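Local coordinates for protein transcriptional regulator (LacI family) (Clostridium acetobutylicum ATCC 824, PDB 3G85) that probably acts as a DNA-binding transcription factor of the LacI family, the crystallised part being its two-lobed core with the periplasmic-binding-protein fold, at residues L96-S101 / N139-N144; V107-Y112 / V241-E246. All coordinates share one frame; numbering follows the deposited sequence.

Contact 1: residues L96-S101 / N139-N144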
ATOM      1  N   LEU A  96     -14.316   2.479  -1.085  1.00 22.05           N
ATOM      2  CA  LEU A  96     -13.144   2.778  -0.295  1.00 22.16           C
ATOM      3  C   LEU A  96     -12.038   1.814  -0.690  1.00 21.85           C
ATOM      4  O   LEU A  96     -12.271   0.614  -0.798  1.00 21.12           O
ATOM      5  CB  LEU A  96     -13.441   2.625   1.196  1.00 22.79           C
ATOM      6  CG  LEU A  96     -14.595   3.508   1.688  1.00 20.49           C
ATOM      7  CD1 LEU A  96     -14.742   3.320   3.242  1.00 22.06           C
ATOM      8  CD2 LEU A  96     -14.312   4.948   1.321  1.00 23.81           C
ATOM      9  N   PHE A  97     -10.833   2.334  -0.881  1.00 22.25           N
ATOM     10  CA  PHE A  97      -9.698   1.505  -1.219  1.00 21.95           C
ATOM     11  C   PHE A  97      -8.920   1.174   0.048  1.00 23.16           C
ATOM     12  O   PHE A  97      -8.437   2.087   0.764  1.00 23.12           O
ATOM     13  CB  PHE A  97      -8.828   2.252  -2.242  1.00 22.52           C
ATOM     14  CG  PHE A  97      -7.844   1.383  -2.954  1.00 23.86           C
ATOM     15  CD1 PHE A  97      -8.148   0.867  -4.200  1.00 26.04           C
ATOM     16  CD2 PHE A  97      -6.589   1.123  -2.399  1.00 23.77           C
ATOM     17  CE1 PHE A  97      -7.227   0.072  -4.897  1.00 24.32           C
ATOM     18  CE2 PHE A  97      -5.657   0.314  -3.088  1.00 24.04           C
ATOM     19  CZ  PHE A  97      -6.002  -0.211  -4.341  1.00 23.62           C
ATOM     20  N   ASN A  98      -8.807  -0.122   0.338  1.00 23.67           N
ATOM     21  CA  ASN A  98      -8.138  -0.657   1.517  1.00 25.46           C
ATOM     22  C   ASN A  98      -8.641  -0.107   2.857  1.00 27.06           C
ATOM     23  O   ASN A  98      -7.843   0.313   3.707  1.00 28.32           O
ATOM     24  CB  ASN A  98      -6.605  -0.460   1.404  1.00 25.37           C
ATOM     25  CG  ASN A  98      -5.821  -1.581   2.064  1.00 26.59           C
ATOM     26  OD1 ASN A  98      -6.347  -2.665   2.340  1.00 25.21           O
ATOM     27  ND2 ASN A  98      -4.546  -1.321   2.320  1.00 23.76           N
ATOM     28  N   ARG A  99      -9.957  -0.084   3.031  1.00 28.40           N
ATOM     29  CA  ARG A  99     -10.577   0.225   4.308  1.00 30.62           C
ATOM     30  C   ARG A  99     -11.762  -0.640   4.395  1.00 31.80           C
ATOM     31  O   ARG A  99     -12.670  -0.482   3.581  1.00 33.67           O
ATOM     32  CB  ARG A  99     -11.179   1.624   4.313  1.00 31.08           C
ATOM     33  CG  ARG A  99     -10.266   2.658   4.253  1.00 33.82           C
ATOM     34  CD  ARG A  99      -9.694   2.998   5.630  1.00 38.16           C
ATOM     35  NE  ARG A  99      -8.877   4.180   5.388  1.00 38.98           N
ATOM     36  CZ  ARG A  99      -7.774   4.187   4.649  1.00 37.78           C
ATOM     37  NH1 ARG A  99      -7.305   3.049   4.113  1.00 42.64           N
ATOM     38  NH2 ARG A  99      -7.129   5.324   4.456  1.00 40.50           N
ATOM     39  N   LEU A 100     -11.820  -1.501   5.397  1.00 33.92           N
ATOM     40  CA  LEU A 100     -13.058  -2.195   5.640  1.00 35.12           C
ATOM     41  C   LEU A 100     -14.153  -1.239   6.172  1.00 34.52           C
ATOM     42  O   LEU A 100     -13.878  -0.277   6.875  1.00 34.15           O
ATOM     43  CB  LEU A 100     -12.869  -3.456   6.491  1.00 35.90           C
ATOM     44  CG  LEU A 100     -14.070  -4.435   6.467  1.00 37.71           C
ATOM     45  CD1 LEU A 100     -14.633  -4.717   5.037  1.00 34.69           C
ATOM     46  CD2 LEU A 100     -13.771  -5.742   7.228  1.00 36.14           C
ATOM     47  N   SER A 101     -15.382  -1.485   5.749  1.00 33.58           N
ATOM     48  CA  SER A 101     -16.503  -0.665   6.130  1.00 33.03           C
ATOM     49  C   SER A 101     -17.741  -1.552   6.224  1.00 33.58           C
ATOM     50  O   SER A 101     -17.889  -2.502   5.460  1.00 33.49           O
ATOM     51  CB  SER A 101     -16.722   0.430   5.105  1.00 32.83           C
ATOM     52  OG  SER A 101     -17.856   1.237   5.443  1.00 29.83           O
ATOM     53  N   ASN A 139      -2.624   5.097   7.569  1.00 37.17           N
ATOM     54  CA  ASN A 139      -3.937   4.515   7.911  1.00 36.71           C
ATOM     55  C   ASN A 139      -3.769   3.209   8.674  1.00 36.50           C
ATOM     56  O   ASN A 139      -2.633   2.762   8.919  1.00 34.81           O
ATOM     57  CB  ASN A 139      -4.744   4.235   6.640  1.00 37.27           C
ATOM     58  CG  ASN A 139      -3.965   3.425   5.632  1.00 37.70           C
ATOM     59  OD1 ASN A 139      -3.279   2.478   5.985  1.00 37.90           O
ATOM     60  ND2 ASN A 139      -4.056   3.803   4.371  1.00 40.99           N
ATOM     61  N   ASP A 140      -4.903   2.590   9.023  1.00 36.22           N
ATOM     62  CA  ASP A 140      -4.906   1.360   9.807  1.00 35.92           C
ATOM     63  C   ASP A 140      -4.291   0.179   9.051  1.00 33.67           C
ATOM     64  O   ASP A 140      -3.615  -0.660   9.644  1.00 32.95           O
ATOM     65  CB  ASP A 140      -6.332   0.993  10.210  1.00 37.50           C
ATOM     66  CG  ASP A 140      -6.814   1.742  11.426  1.00 40.87           C
ATOM     67  OD1 ASP A 140      -6.304   2.845  11.735  1.00 44.91           O
ATOM     68  OD2 ASP A 140      -7.725   1.207  12.091  1.00 46.01           O
ATOM     69  N   ALA A 141      -4.574   0.106   7.750  1.00 31.92           N
ATOM     70  CA  ALA A 141      -3.996  -0.897   6.868  1.00 30.66           C
ATOM     71  C   ALA A 141      -2.478  -0.953   7.011  1.00 30.02           C
ATOM     72  O   ALA A 141      -1.912  -2.020   7.140  1.00 26.36           O
ATOM     73  CB  ALA A 141      -4.368  -0.603   5.421  1.00 30.82           C
HETATM   74  N   MSE A 142      -1.827   0.212   6.997  1.00 30.18           N
HETATM   75  CA  MSE A 142      -0.365   0.245   7.135  1.00 32.26           C
HETATM   76  C   MSE A 142       0.116  -0.229   8.498  1.00 30.95           C
HETATM   77  O   MSE A 142       1.147  -0.917   8.593  1.00 30.31           O
HETATM   78  CB  MSE A 142       0.178   1.632   6.851  1.00 31.51           C
HETATM   79  CG  MSE A 142       0.256   1.879   5.402  1.00 32.47           C
HETATM   80 SE   MSE A 142       1.074   3.598   4.952  1.00 42.12          SE
HETATM   81  CE  MSE A 142       2.957   3.166   5.375  1.00 31.25           C
ATOM     82  N   ASP A 143      -0.621   0.139   9.547  1.00 30.69           N
ATOM     83  CA  ASP A 143      -0.336  -0.363  10.880  1.00 30.98           C
ATOM     84  C   ASP A 143      -0.432  -1.886  10.886  1.00 29.34           C
ATOM     85  O   ASP A 143       0.458  -2.566  11.373  1.00 29.39           O
ATOM     86  CB  ASP A 143      -1.320   0.229  11.902  1.00 31.86           C
ATOM     87  CG  ASP A 143      -0.882   1.598  12.419  1.00 35.98           C
ATOM     88  OD1 ASP A 143       0.354   1.852  12.479  1.00 37.91           O
ATOM     89  OD2 ASP A 143      -1.776   2.424  12.771  1.00 39.86           O
ATOM     90  N   ASN A 144      -1.505  -2.410  10.306  1.00 28.12           N
ATOM     91  CA  ASN A 144      -1.706  -3.855  10.266  1.00 26.99           C
ATOM     92  C   ASN A 144      -0.624  -4.609   9.552  1.00 25.77           C
ATOM     93  O   ASN A 144      -0.313  -5.715   9.951  1.00 24.48           O
ATOM     94  CB  ASN A 144      -3.088  -4.202   9.709  1.00 27.81           C
ATOM     95  CG  ASN A 144      -4.170  -3.854  10.679  1.00 31.34           C
ATOM     96  OD1 ASN A 144      -3.909  -3.720  11.875  1.00 34.66           O
ATOM     97  ND2 ASN A 144      -5.388  -3.657  10.179  1.00 36.33           N
TER
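R99 and N139 meet as side chains crossing at a slant. CB of N139 lies over one face of the guanidinium, 3.3 Å above its plane and displaced toward the rim, while the amide and guanidinium planes are turned 65° apart. Nitrogen faces nitrogen here: ND2 of N139 is 3.3 Å from NH1 of R99, two donors that cannot bond each other. N76 reconciles them, its OD1 accepting from both R99 NH2 and N139 ND2, and I77 O takes a further bond from NH2. A bend at chi2 (-83°) folds the arginine back so that NH1 reaches O of N98 at 2.8 Å, a bent bond with the acceptor in the guanidinium plane but the donor well above the carbonyl plane. In the two-lobed fold of LacI-type regulators, this joins the loop just after strand 94-97 in one lobe to the start of helix 140-155 in the other, across the cleft that holds the effector in relatives. N139 is that helix's N-cap: OD1 accepts from N of M142 at 2.9 Å, almost straight along the C=O axis. In the first turn of the helix, the methyl of A141 presses on the amide of N98, CB to ND2 3.2 Å, a tight approach; OD1 of that amide accepts from ND2 of N111.

Contact 2: residues V107-Y112 / V241-E246; sequences VNVDNY and VDIPIE
OD1 of N98, in the loop that follows strand 94-97, is gripped by two donors of segment 107-112, the backbone N of V109 and ND2 of N111, and so fixes the chain just where V109 turns its side chain onto I243 and P244. The other end of the N111 amide is held as well, OD1 accepting from NH1 of R145, so this buried amide has partners on both its polar atoms. By contrast, the meeting with 241-246 is wholly apolar. V109 straddles the junction with its two methyls: CG2, anti to the backbone N, reaches CD of P244 at 3.9 Å, the valine and the proline ring crossing at a slant, while CG1 lies 4.3 Å from CG2 of I243. The backbones stay 7.0 Å apart even at their closest, between CA of V109 and CA of I243. Both segments are connections passing between the lobes, part of the hinge of the type I periplasmic-binding-protein fold: one runs from strand 105-109 into helix 111-124, the other from strand 239-242 into helix 245-260. P244 bends the second of these, sitting at the centre of an inverse gamma turn closed by a weak bond from N of I245 to O of I243, and it stands at the N-cap position of the helix. Its ring also packs on F272, from strand 269-272. D110 has the matching N-cap place on the first connection, where its side chain caps a backbone N farther along helix 111-124.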
ATOM      1  N   VAL A 107     -12.502  -2.334  -1.771  1.00 20.25           N
ATOM      2  CA  VAL A 107     -11.547  -3.271  -2.349  1.00 20.44           C
ATOM      3  C   VAL A 107     -10.266  -3.144  -1.495  1.00 20.45           C
ATOM      4  O   VAL A 107      -9.666  -2.052  -1.423  1.00 20.21           O
ATOM      5  CB  VAL A 107     -11.294  -2.954  -3.873  1.00 20.88           C
ATOM      6  CG1 VAL A 107     -10.244  -3.827  -4.479  1.00 20.22           C
ATOM      7  CG2 VAL A 107     -12.585  -3.128  -4.705  1.00 20.69           C
ATOM      8  N   ASN A 108      -9.887  -4.224  -0.832  1.00 19.16           N
ATOM      9  CA  ASN A 108      -8.849  -4.193   0.207  1.00 20.51           C
ATOM     10  C   ASN A 108      -7.843  -5.288  -0.016  1.00 19.77           C
ATOM     11  O   ASN A 108      -8.041  -6.156  -0.864  1.00 20.78           O
ATOM     12  CB  ASN A 108      -9.440  -4.385   1.612  1.00 20.61           C
ATOM     13  CG  ASN A 108     -10.650  -3.485   1.902  1.00 25.63           C
ATOM     14  OD1 ASN A 108     -11.605  -3.927   2.547  1.00 34.99           O
ATOM     15  ND2 ASN A 108     -10.637  -2.270   1.433  1.00 23.37           N
ATOM     16  N   VAL A 109      -6.732  -5.233   0.713  1.00 20.33           N
ATOM     17  CA  VAL A 109      -5.772  -6.323   0.649  1.00 20.35           C
ATOM     18  C   VAL A 109      -5.635  -6.845   2.075  1.00 21.39           C
ATOM     19  O   VAL A 109      -5.908  -6.127   3.038  1.00 21.86           O
ATOM     20  CB  VAL A 109      -4.434  -5.876  -0.027  1.00 20.97           C
ATOM     21  CG1 VAL A 109      -3.708  -4.858   0.885  1.00 20.09           C
ATOM     22  CG2 VAL A 109      -3.531  -7.092  -0.392  1.00 20.87           C
ATOM     23  N   ASP A 110      -5.264  -8.108   2.251  1.00 21.34           N
ATOM     24  CA  ASP A 110      -5.102  -8.597   3.642  1.00 22.24           C
ATOM     25  C   ASP A 110      -3.762  -8.173   4.217  1.00 22.10           C
ATOM     26  O   ASP A 110      -2.750  -8.851   4.055  1.00 21.35           O
ATOM     27  CB  ASP A 110      -5.289 -10.105   3.774  1.00 23.87           C
ATOM     28  CG  ASP A 110      -5.526 -10.528   5.259  1.00 27.31           C
ATOM     29  OD1 ASP A 110      -4.975  -9.892   6.192  1.00 27.14           O
ATOM     30  OD2 ASP A 110      -6.272 -11.497   5.497  1.00 31.66           O
ATOM     31  N   ASN A 111      -3.792  -7.016   4.860  1.00 21.97           N
ATOM     32  CA  ASN A 111      -2.612  -6.280   5.300  1.00 22.63           C
ATOM     33  C   ASN A 111      -1.818  -7.060   6.326  1.00 22.87           C
ATOM     34  O   ASN A 111      -0.641  -7.230   6.172  1.00 22.47           O
ATOM     35  CB  ASN A 111      -3.057  -4.919   5.844  1.00 21.25           C
ATOM     36  CG  ASN A 111      -3.624  -4.041   4.751  1.00 23.39           C
ATOM     37  OD1 ASN A 111      -2.888  -3.601   3.871  1.00 21.66           O
ATOM     38  ND2 ASN A 111      -4.948  -3.822   4.771  1.00 22.08           N
ATOM     39  N   TYR A 112      -2.493  -7.530   7.374  1.00 23.52           N
ATOM     40  CA  TYR A 112      -1.828  -8.354   8.368  1.00 23.98           C
ATOM     41  C   TYR A 112      -1.108  -9.545   7.720  1.00 23.32           C
ATOM     42  O   TYR A 112       0.054  -9.798   8.018  1.00 23.26           O
ATOM     43  CB  TYR A 112      -2.834  -8.786   9.428  1.00 25.18           C
ATOM     44  CG  TYR A 112      -2.188  -9.492  10.611  1.00 27.33           C
ATOM     45  CD1 TYR A 112      -1.881  -8.790  11.777  1.00 25.62           C
ATOM     46  CD2 TYR A 112      -1.875 -10.860  10.546  1.00 28.55           C
ATOM     47  CE1 TYR A 112      -1.278  -9.437  12.865  1.00 29.10           C
ATOM     48  CE2 TYR A 112      -1.296 -11.504  11.629  1.00 28.23           C
ATOM     49  CZ  TYR A 112      -1.001 -10.784  12.780  1.00 29.43           C
ATOM     50  OH  TYR A 112      -0.412 -11.440  13.861  1.00 31.81           O
ATOM     51  N   VAL A 241       6.469  -8.168  -0.899  1.00 20.90           N
ATOM     52  CA  VAL A 241       5.097  -8.586  -0.711  1.00 20.90           C
ATOM     53  C   VAL A 241       4.280  -7.422  -1.320  1.00 21.20           C
ATOM     54  O   VAL A 241       4.341  -6.278  -0.848  1.00 20.80           O
ATOM     55  CB  VAL A 241       4.723  -8.861   0.763  1.00 20.09           C
ATOM     56  CG1 VAL A 241       3.352  -9.568   0.765  1.00 20.88           C
ATOM     57  CG2 VAL A 241       5.815  -9.748   1.439  1.00 21.93           C
ATOM     58  N   ASP A 242       3.610  -7.702  -2.428  1.00 21.44           N
ATOM     59  CA  ASP A 242       3.110  -6.626  -3.282  1.00 20.73           C
ATOM     60  C   ASP A 242       1.685  -6.291  -2.957  1.00 20.60           C
ATOM     61  O   ASP A 242       0.859  -7.185  -2.706  1.00 20.47           O
ATOM     62  CB  ASP A 242       3.223  -7.019  -4.769  1.00 21.65           C
ATOM     63  CG  ASP A 242       2.955  -5.861  -5.707  1.00 22.13           C
ATOM     64  OD1 ASP A 242       3.504  -4.756  -5.487  1.00 21.56           O
ATOM     65  OD2 ASP A 242       2.194  -6.053  -6.696  1.00 24.08           O
ATOM     66  N   ILE A 243       1.389  -5.001  -2.946  1.00 19.90           N
ATOM     67  CA  ILE A 243      -0.005  -4.567  -2.921  1.00 19.93           C
ATOM     68  C   ILE A 243      -0.425  -4.548  -4.406  1.00 19.08           C
ATOM     69  O   ILE A 243       0.085  -3.748  -5.139  1.00 18.03           O
ATOM     70  CB  ILE A 243      -0.157  -3.169  -2.377  1.00 20.84           C
ATOM     71  CG1 ILE A 243       0.448  -3.047  -0.983  1.00 19.75           C
ATOM     72  CG2 ILE A 243      -1.650  -2.811  -2.280  1.00 19.50           C
ATOM     73  CD1 ILE A 243       0.283  -1.635  -0.378  1.00 22.49           C
ATOM     74  N   PRO A 244      -1.366  -5.416  -4.817  1.00 18.77           N
ATOM     75  CA  PRO A 244      -1.745  -5.592  -6.241  1.00 19.33           C
ATOM     76  C   PRO A 244      -2.663  -4.466  -6.742  1.00 19.21           C
ATOM     77  O   PRO A 244      -3.846  -4.676  -7.082  1.00 18.16           O
ATOM     78  CB  PRO A 244      -2.389  -6.985  -6.265  1.00 18.26           C
ATOM     79  CG  PRO A 244      -3.032  -7.110  -4.824  1.00 18.81           C
ATOM     80  CD  PRO A 244      -2.125  -6.294  -3.895  1.00 19.31           C
ATOM     81  N   ILE A 245      -2.094  -3.263  -6.805  1.00 18.13           N
ATOM     82  CA  ILE A 245      -2.869  -2.065  -7.010  1.00 17.65           C
ATOM     83  C   ILE A 245      -3.541  -2.064  -8.371  1.00 19.03           C
ATOM     84  O   ILE A 245      -4.703  -1.639  -8.474  1.00 17.15           O
ATOM     85  CB  ILE A 245      -2.024  -0.805  -6.815  1.00 19.26           C
ATOM     86  CG1 ILE A 245      -1.692  -0.650  -5.307  1.00 19.75           C
ATOM     87  CG2 ILE A 245      -2.774   0.443  -7.322  1.00 18.88           C
ATOM     88  CD1 ILE A 245      -0.392   0.179  -5.045  1.00 22.46           C
ATOM     89  N   GLU A 246      -2.832  -2.518  -9.412  1.00 18.95           N
ATOM     90  CA  GLU A 246      -3.452  -2.532 -10.751  1.00 20.56           C
ATOM     91  C   GLU A 246      -4.759  -3.340 -10.774  1.00 21.31           C
ATOM     92  O   GLU A 246      -5.785  -2.805 -11.217  1.00 21.28           O
ATOM     93  CB  GLU A 246      -2.489  -2.978 -11.868  1.00 19.61           C
ATOM     94  CG  GLU A 246      -1.255  -2.064 -11.976  1.00 21.99           C
ATOM     95  CD  GLU A 246      -0.127  -2.446 -11.044  1.00 22.22           C
ATOM     96  OE1 GLU A 246      -0.297  -3.311 -10.164  1.00 23.11           O
ATOM     97  OE2 GLU A 246       0.943  -1.841 -11.188  1.00 24.68           O
TER

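Overall arrangement
Contact 1 spans the cleft between the lobes, whereas contact 2 joins two of the connections between the lobes; their centres are about 10 Å apart. Neighbouring strands 94-97 and 105-109 tie them together, with the backbone N of N98 2.8 Å from O of V107, a probable hydrogen bond continuing the pairing of the parallel sheet. On the other side of the cleft, N111 packs on A141, and I243 touches R145, so helix 140-155, part of contact 1, also reaches contact 2. The side chains of N98 and I243 each lie about 4 Å from a bound glycerol; though probably from the crystallisation liquor, it is consistent with an effector pocket between the lobes, as in relatives.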